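Local atomic coordinates of glycerol dehydratase (Clostridium butyricum, PDB entry 1R9D), a protein that probably dehydrates glycerol without vitamin B12, as a member of the glycyl-radical enzyme family related to pyruvate formate lyase. Residues G345-E350 against S377-N382; G351-N356 against K383-F388. All blocks are in the same frame, centred on the assembly; numbering follows the deposited sequence.

Strand 341-344 runs into loop 345-356, helix 357-369 follows, and the chain returns as strand 375-380, parallel to the first, before turning into helix 386-397: a beta-alpha-beta crossover at one margin of a mixed five-stranded sheet. Contact 1 brings the first half of the loop onto the end of the second strand; contact 2 brings the second half onto the start of the following helix. Each closes a loop across the crossover helix, and the two cross along the chain, their segments alternating. They are joined side to side: Gly346 O and Ala354 N lie 2.8 Å apart, a probable hydrogen bond, and Trp381 NE1 is hydrogen-bonded to Asp353 OD1 at 3.0 Å.

Contact 1. Residues G345-E350 against S377-N382; sequences GGQNSE and SVRIWN
The Trp381 indole carries the side chain of Gln347 on one face: CB sits 4.1 Å from the centroid of the six-membered ring, 17° off its normal, a CH-pi contact. Water 1 lies in plane at the ring's edge. The Gln347 amide, tilted 34° to the indole, brings NE2 within 3.6 Å of Trp381 CE3, while Asp408 is its main polar partner. The Arg379 guanidinium has Gln347 N and Gly346 C over one face, with Gln347 CG 3.5 Å from Arg379 NH2, so the Gly346-Gln347 backbone runs between guanidinium and indole. The Arg379 chain bends at chi3 (50°), putting NE beside Gly346, where CA comes within 3.8 Å. This largely buried packing lies where strand 375-380 of the mixed sheet ends, beside the loop that leaves its parallel neighbour, strand 341-344. Gly346 CA packs on Arg379 CB at 3.7 Å; a CB on Gly346 would run into Arg379 NE, and the positive-phi backbone already demands glycine. Water 1 bridges the backbones, donating to Arg379 O at 2.6 Å and weakly accepting from Gly346 N. Arg379 NH2 forms a salt bridge with Asp408 and donates to Arg426 O; the polar partner of the indole is Asp353.

Contact 2. Residues G351-N356 against K383-F388; sequences GKDATN and KTPDEF
Asp353 holds CG anti to its backbone N (chi1 -166°), and from there its carboxylate meets Pro385 tip to tip; Phe388 likewise has CG anti to N (chi1 -179°), which sets CG on the side of Thr355. The carboxylate also closes an Asx turn, in which Asp353 OD2 accepts the backbone N of Thr355 at 3.2 Å. That N-H comes from well above the carboxylate plane. The Thr355 hydroxyl approaches differently, on the syn side and close to the plane, its OG1 giving a 2.6 Å bond to the same Asp353 OD2. With OD1 held by the indole N-H of Trp381, both oxygens are engaged and the group is held against rotation; this supply of donors would be expected to suit a charged carboxylate. Toward the second segment the carboxylate oxygens come closest to carbon of Pro385: CG lies 3.4 Å from Asp353 OD2, and CD 3.5 Å from Asp353 OD1. Thr355 slides past the proline in the opposite direction, OG1 3.8 Å from Pro385 CD, and the same oxygen lies over one face of the Phe388 ring. Thr355 CG2 packs on Phe388 CD1 at 3.9 Å, the two side chains crossing at an oblique angle. The contact joins two helix starts. Asn356 is the N-cap of helix 357-369, its OD1 weakly bonded to Val358 N, while Pro385 is at the N-cap position of helix 386-397. Tyr360 of the first helix also touches Thr355. Thr384 points its CB away from the loop, its OG1 bonded to Trp381 N, and its methyl CG2 sits in plane at the edge of the Phe388 ring.

Contact 1. Residues G345-E350 against S377-N382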
loop_
_atom_site.group_PDB
_atom_site.type_symbol
_atom_site.label_atom_id
_atom_site.label_comp_id
_atom_site.label_asym_id
_atom_site.label_seq_id
_atom_site.Cartn_x
_atom_site.Cartn_y
_atom_site.Cartn_z
ATOM N N GLY A 345 -22.398 -11.775 -33.725
ATOM C CA GLY A 345 -21.794 -12.259 -34.955
ATOM C C GLY A 345 -20.296 -12.450 -34.812
ATOM O O GLY A 345 -19.751 -12.339 -33.712
ATOM N N GLY A 346 -19.625 -12.722 -35.927
ATOM C CA GLY A 346 -18.189 -12.921 -35.889
ATOM C C GLY A 346 -17.822 -14.391 -35.981
ATOM O O GLY A 346 -18.648 -15.218 -36.344
ATOM N N GLN A 347 -16.579 -14.719 -35.652
ATOM C CA GLN A 347 -16.127 -16.103 -35.713
ATOM C C GLN A 347 -15.802 -16.628 -34.324
ATOM O O GLN A 347 -15.744 -15.856 -33.363
ATOM C CB GLN A 347 -14.899 -16.209 -36.632
ATOM C CG GLN A 347 -13.749 -15.284 -36.268
ATOM C CD GLN A 347 -12.692 -15.188 -37.365
ATOM O OE1 GLN A 347 -11.982 -16.154 -37.648
ATOM N NE2 GLN A 347 -12.588 -14.017 -37.987
ATOM N N ASN A 348 -15.619 -17.942 -34.209
ATOM C CA ASN A 348 -15.273 -18.533 -32.920
ATOM C C ASN A 348 -13.766 -18.773 -32.865
ATOM O O ASN A 348 -13.039 -18.376 -33.780
ATOM C CB ASN A 348 -16.028 -19.849 -32.675
ATOM C CG ASN A 348 -15.741 -20.907 -33.727
ATOM O OD1 ASN A 348 -14.661 -20.948 -34.310
ATOM N ND2 ASN A 348 -16.714 -21.788 -33.957
ATOM N N SER A 349 -13.305 -19.428 -31.804
ATOM C CA SER A 349 -11.878 -19.685 -31.627
ATOM C C SER A 349 -11.203 -20.511 -32.714
ATOM O O SER A 349 -9.994 -20.387 -32.925
ATOM C CB SER A 349 -11.630 -20.328 -30.263
ATOM O OG SER A 349 -11.754 -19.352 -29.238
ATOM N N GLU A 350 -11.962 -21.351 -33.409
ATOM C CA GLU A 350 -11.362 -22.158 -34.461
ATOM C C GLU A 350 -11.499 -21.514 -35.840
ATOM O O GLU A 350 -11.210 -22.136 -36.862
ATOM C CB GLU A 350 -11.953 -23.575 -34.446
ATOM C CG GLU A 350 -13.454 -23.657 -34.616
ATOM C CD GLU A 350 -14.022 -24.959 -34.068
ATOM O OE1 GLU A 350 -13.421 -26.029 -34.325
ATOM O OE2 GLU A 350 -15.072 -24.914 -33.385
ATOM N N SER A 377 -23.561 -3.679 -31.641
ATOM C CA SER A 377 -22.509 -3.777 -32.643
ATOM C C SER A 377 -22.514 -5.137 -33.322
ATOM O O SER A 377 -23.108 -6.088 -32.820
ATOM C CB SER A 377 -21.154 -3.576 -31.964
ATOM O OG SER A 377 -21.108 -2.348 -31.260
ATOM N N VAL A 378 -21.844 -5.231 -34.468
ATOM C CA VAL A 378 -21.748 -6.498 -35.173
ATOM C C VAL A 378 -20.313 -6.692 -35.668
ATOM O O VAL A 378 -19.636 -5.734 -36.042
ATOM C CB VAL A 378 -22.710 -6.580 -36.399
ATOM C CG1 VAL A 378 -24.163 -6.380 -35.949
ATOM C CG2 VAL A 378 -22.323 -5.545 -37.448
ATOM N N ARG A 379 -19.841 -7.928 -35.629
ATOM C CA ARG A 379 -18.502 -8.238 -36.115
ATOM C C ARG A 379 -18.672 -8.716 -37.548
ATOM O O ARG A 379 -19.627 -9.427 -37.858
ATOM C CB ARG A 379 -17.858 -9.334 -35.264
ATOM C CG ARG A 379 -17.275 -8.824 -33.957
ATOM C CD ARG A 379 -16.704 -9.951 -33.109
ATOM N NE ARG A 379 -15.809 -10.809 -33.879
ATOM C CZ ARG A 379 -15.083 -11.788 -33.354
ATOM N NH1 ARG A 379 -15.139 -12.026 -32.049
ATOM N NH2 ARG A 379 -14.316 -12.543 -34.136
ATOM N N ILE A 380 -17.750 -8.318 -38.419
ATOM C CA ILE A 380 -17.795 -8.693 -39.826
ATOM C C ILE A 380 -16.453 -9.309 -40.210
ATOM O O ILE A 380 -15.411 -8.817 -39.794
ATOM C CB ILE A 380 -18.029 -7.443 -40.720
ATOM C CG1 ILE A 380 -19.367 -6.784 -40.367
ATOM C CG2 ILE A 380 -17.973 -7.820 -42.196
ATOM C CD1 ILE A 380 -20.582 -7.662 -40.620
ATOM N N TRP A 381 -16.480 -10.398 -40.969
ATOM C CA TRP A 381 -15.242 -11.017 -41.420
ATOM C C TRP A 381 -15.429 -11.571 -42.830
ATOM O O TRP A 381 -16.516 -11.463 -43.397
ATOM C CB TRP A 381 -14.760 -12.100 -40.439
ATOM C CG TRP A 381 -15.582 -13.344 -40.353
ATOM C CD1 TRP A 381 -16.880 -13.455 -39.933
ATOM C CD2 TRP A 381 -15.130 -14.677 -40.617
ATOM N NE1 TRP A 381 -17.260 -14.782 -39.913
ATOM C CE2 TRP A 381 -16.202 -15.550 -40.328
ATOM C CE3 TRP A 381 -13.918 -15.218 -41.067
ATOM C CZ2 TRP A 381 -16.099 -16.938 -40.474
ATOM C CZ3 TRP A 381 -13.813 -16.600 -41.212
ATOM C CH2 TRP A 381 -14.900 -17.443 -40.916
ATOM N N ASN A 382 -14.375 -12.140 -43.409
ATOM C CA ASN A 382 -14.466 -12.655 -44.774
ATOM C C ASN A 382 -15.621 -13.613 -45.047
ATOM O O ASN A 382 -16.181 -13.609 -46.145
ATOM C CB ASN A 382 -13.150 -13.328 -45.191
ATOM C CG ASN A 382 -12.067 -12.325 -45.565
ATOM O OD1 ASN A 382 -11.032 -12.694 -46.135
ATOM N ND2 ASN A 382 -12.293 -11.059 -45.244
HETATM O O HOH W 1 -19.879 -11.689 -39.104
#

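Contact 2. Residues G351-N356 against K383-F388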
loop_
_atom_site.group_PDB
_atom_site.type_symbol
_atom_site.label_atom_id
_atom_site.label_comp_id
_atom_site.label_asym_id
_atom_site.label_seq_id
_atom_site.Cartn_x
_atom_site.Cartn_y
_atom_site.Cartn_z
ATOM N N GLY A 351 -11.934 -20.257 -35.862
ATOM C CA GLY A 351 -12.068 -19.547 -37.121
ATOM C C GLY A 351 -13.268 -19.897 -37.981
ATOM O O GLY A 351 -13.191 -19.812 -39.212
ATOM N N LYS A 352 -14.369 -20.297 -37.350
ATOM C CA LYS A 352 -15.598 -20.626 -38.074
ATOM C C LYS A 352 -16.666 -19.601 -37.698
ATOM O O LYS A 352 -16.613 -19.014 -36.618
ATOM C CB LYS A 352 -16.098 -22.024 -37.709
ATOM C CG LYS A 352 -15.139 -23.158 -38.021
ATOM C CD LYS A 352 -15.878 -24.488 -37.980
ATOM C CE LYS A 352 -14.927 -25.670 -38.074
ATOM N NZ LYS A 352 -14.088 -25.779 -36.848
ATOM N N ASP A 353 -17.644 -19.393 -38.573
ATOM C CA ASP A 353 -18.686 -18.417 -38.282
ATOM C C ASP A 353 -19.458 -18.794 -37.025
ATOM O O ASP A 353 -19.724 -19.968 -36.786
ATOM C CB ASP A 353 -19.658 -18.283 -39.447
ATOM C CG ASP A 353 -20.533 -17.063 -39.314
ATOM O OD1 ASP A 353 -19.990 -15.937 -39.366
ATOM O OD2 ASP A 353 -21.758 -17.224 -39.138
ATOM N N ALA A 354 -19.833 -17.791 -36.238
ATOM C CA ALA A 354 -20.554 -18.032 -34.990
ATOM C C ALA A 354 -21.946 -17.407 -34.909
ATOM O O ALA A 354 -22.495 -17.262 -33.818
ATOM C CB ALA A 354 -19.709 -17.551 -33.814
ATOM N N THR A 355 -22.517 -17.035 -36.049
ATOM C CA THR A 355 -23.856 -16.443 -36.058
ATOM C C THR A 355 -24.869 -17.448 -35.503
ATOM O O THR A 355 -24.803 -18.636 -35.821
ATOM C CB THR A 355 -24.310 -16.081 -37.491
ATOM O OG1 THR A 355 -23.282 -15.337 -38.156
ATOM C CG2 THR A 355 -25.573 -15.233 -37.448
ATOM N N ASN A 356 -25.796 -16.977 -34.671
ATOM C CA ASN A 356 -26.828 -17.854 -34.125
ATOM C C ASN A 356 -28.156 -17.122 -33.938
ATOM O O ASN A 356 -28.263 -15.923 -34.210
ATOM C CB ASN A 356 -26.375 -18.514 -32.808
ATOM C CG ASN A 356 -26.118 -17.518 -31.690
ATOM O OD1 ASN A 356 -26.942 -16.648 -31.409
ATOM N ND2 ASN A 356 -24.975 -17.661 -31.026
ATOM N N LYS A 383 -15.984 -14.424 -44.056
ATOM C CA LYS A 383 -17.059 -15.388 -44.239
ATOM C C LYS A 383 -18.387 -15.049 -43.566
ATOM O O LYS A 383 -19.189 -15.940 -43.292
ATOM C CB LYS A 383 -16.594 -16.777 -43.792
ATOM C CG LYS A 383 -15.478 -17.358 -44.658
ATOM C CD LYS A 383 -15.071 -18.743 -44.181
ATOM C CE LYS A 383 -15.131 -19.750 -45.318
ATOM N NZ LYS A 383 -16.499 -19.873 -45.901
ATOM N N THR A 384 -18.620 -13.770 -43.300
ATOM C CA THR A 384 -19.884 -13.346 -42.698
ATOM C C THR A 384 -21.007 -13.746 -43.653
ATOM O O THR A 384 -20.926 -13.477 -44.850
ATOM C CB THR A 384 -19.927 -11.814 -42.517
ATOM O OG1 THR A 384 -18.971 -11.429 -41.523
ATOM C CG2 THR A 384 -21.326 -11.354 -42.102
ATOM N N PRO A 385 -22.061 -14.403 -43.143
ATOM C CA PRO A 385 -23.172 -14.807 -44.017
ATOM C C PRO A 385 -23.819 -13.567 -44.629
ATOM O O PRO A 385 -24.007 -12.566 -43.939
ATOM C CB PRO A 385 -24.123 -15.530 -43.062
ATOM C CG PRO A 385 -23.209 -16.057 -41.991
ATOM C CD PRO A 385 -22.265 -14.897 -41.769
ATOM N N ASP A 386 -24.159 -13.622 -45.915
ATOM C CA ASP A 386 -24.777 -12.472 -46.570
ATOM C C ASP A 386 -26.046 -12.018 -45.861
ATOM O O ASP A 386 -26.278 -10.822 -45.695
ATOM C CB ASP A 386 -25.111 -12.785 -48.034
ATOM C CG ASP A 386 -23.876 -13.027 -48.880
ATOM O OD1 ASP A 386 -22.841 -12.369 -48.633
ATOM O OD2 ASP A 386 -23.942 -13.865 -49.805
ATOM N N GLU A 387 -26.865 -12.973 -45.438
ATOM C CA GLU A 387 -28.113 -12.643 -44.760
ATOM C C GLU A 387 -27.884 -11.860 -43.468
ATOM O O GLU A 387 -28.717 -11.042 -43.077
ATOM C CB GLU A 387 -28.905 -13.919 -44.455
ATOM C CG GLU A 387 -28.152 -14.921 -43.599
ATOM C CD GLU A 387 -27.455 -16.002 -44.411
ATOM O OE1 GLU A 387 -26.920 -15.700 -45.505
ATOM O OE2 GLU A 387 -27.438 -17.160 -43.934
ATOM N N PHE A 388 -26.757 -12.112 -42.804
ATOM C CA PHE A 388 -26.446 -11.422 -41.558
ATOM C C PHE A 388 -26.097 -9.960 -41.829
ATOM O O PHE A 388 -26.630 -9.055 -41.191
ATOM C CB PHE A 388 -25.281 -12.113 -40.837
ATOM C CG PHE A 388 -24.908 -11.469 -39.526
ATOM C CD1 PHE A 388 -25.792 -11.483 -38.451
ATOM C CD2 PHE A 388 -23.670 -10.853 -39.366
ATOM C CE1 PHE A 388 -25.448 -10.893 -37.232
ATOM C CE2 PHE A 388 -23.314 -10.260 -38.153
ATOM C CZ PHE A 388 -24.205 -10.280 -37.083
#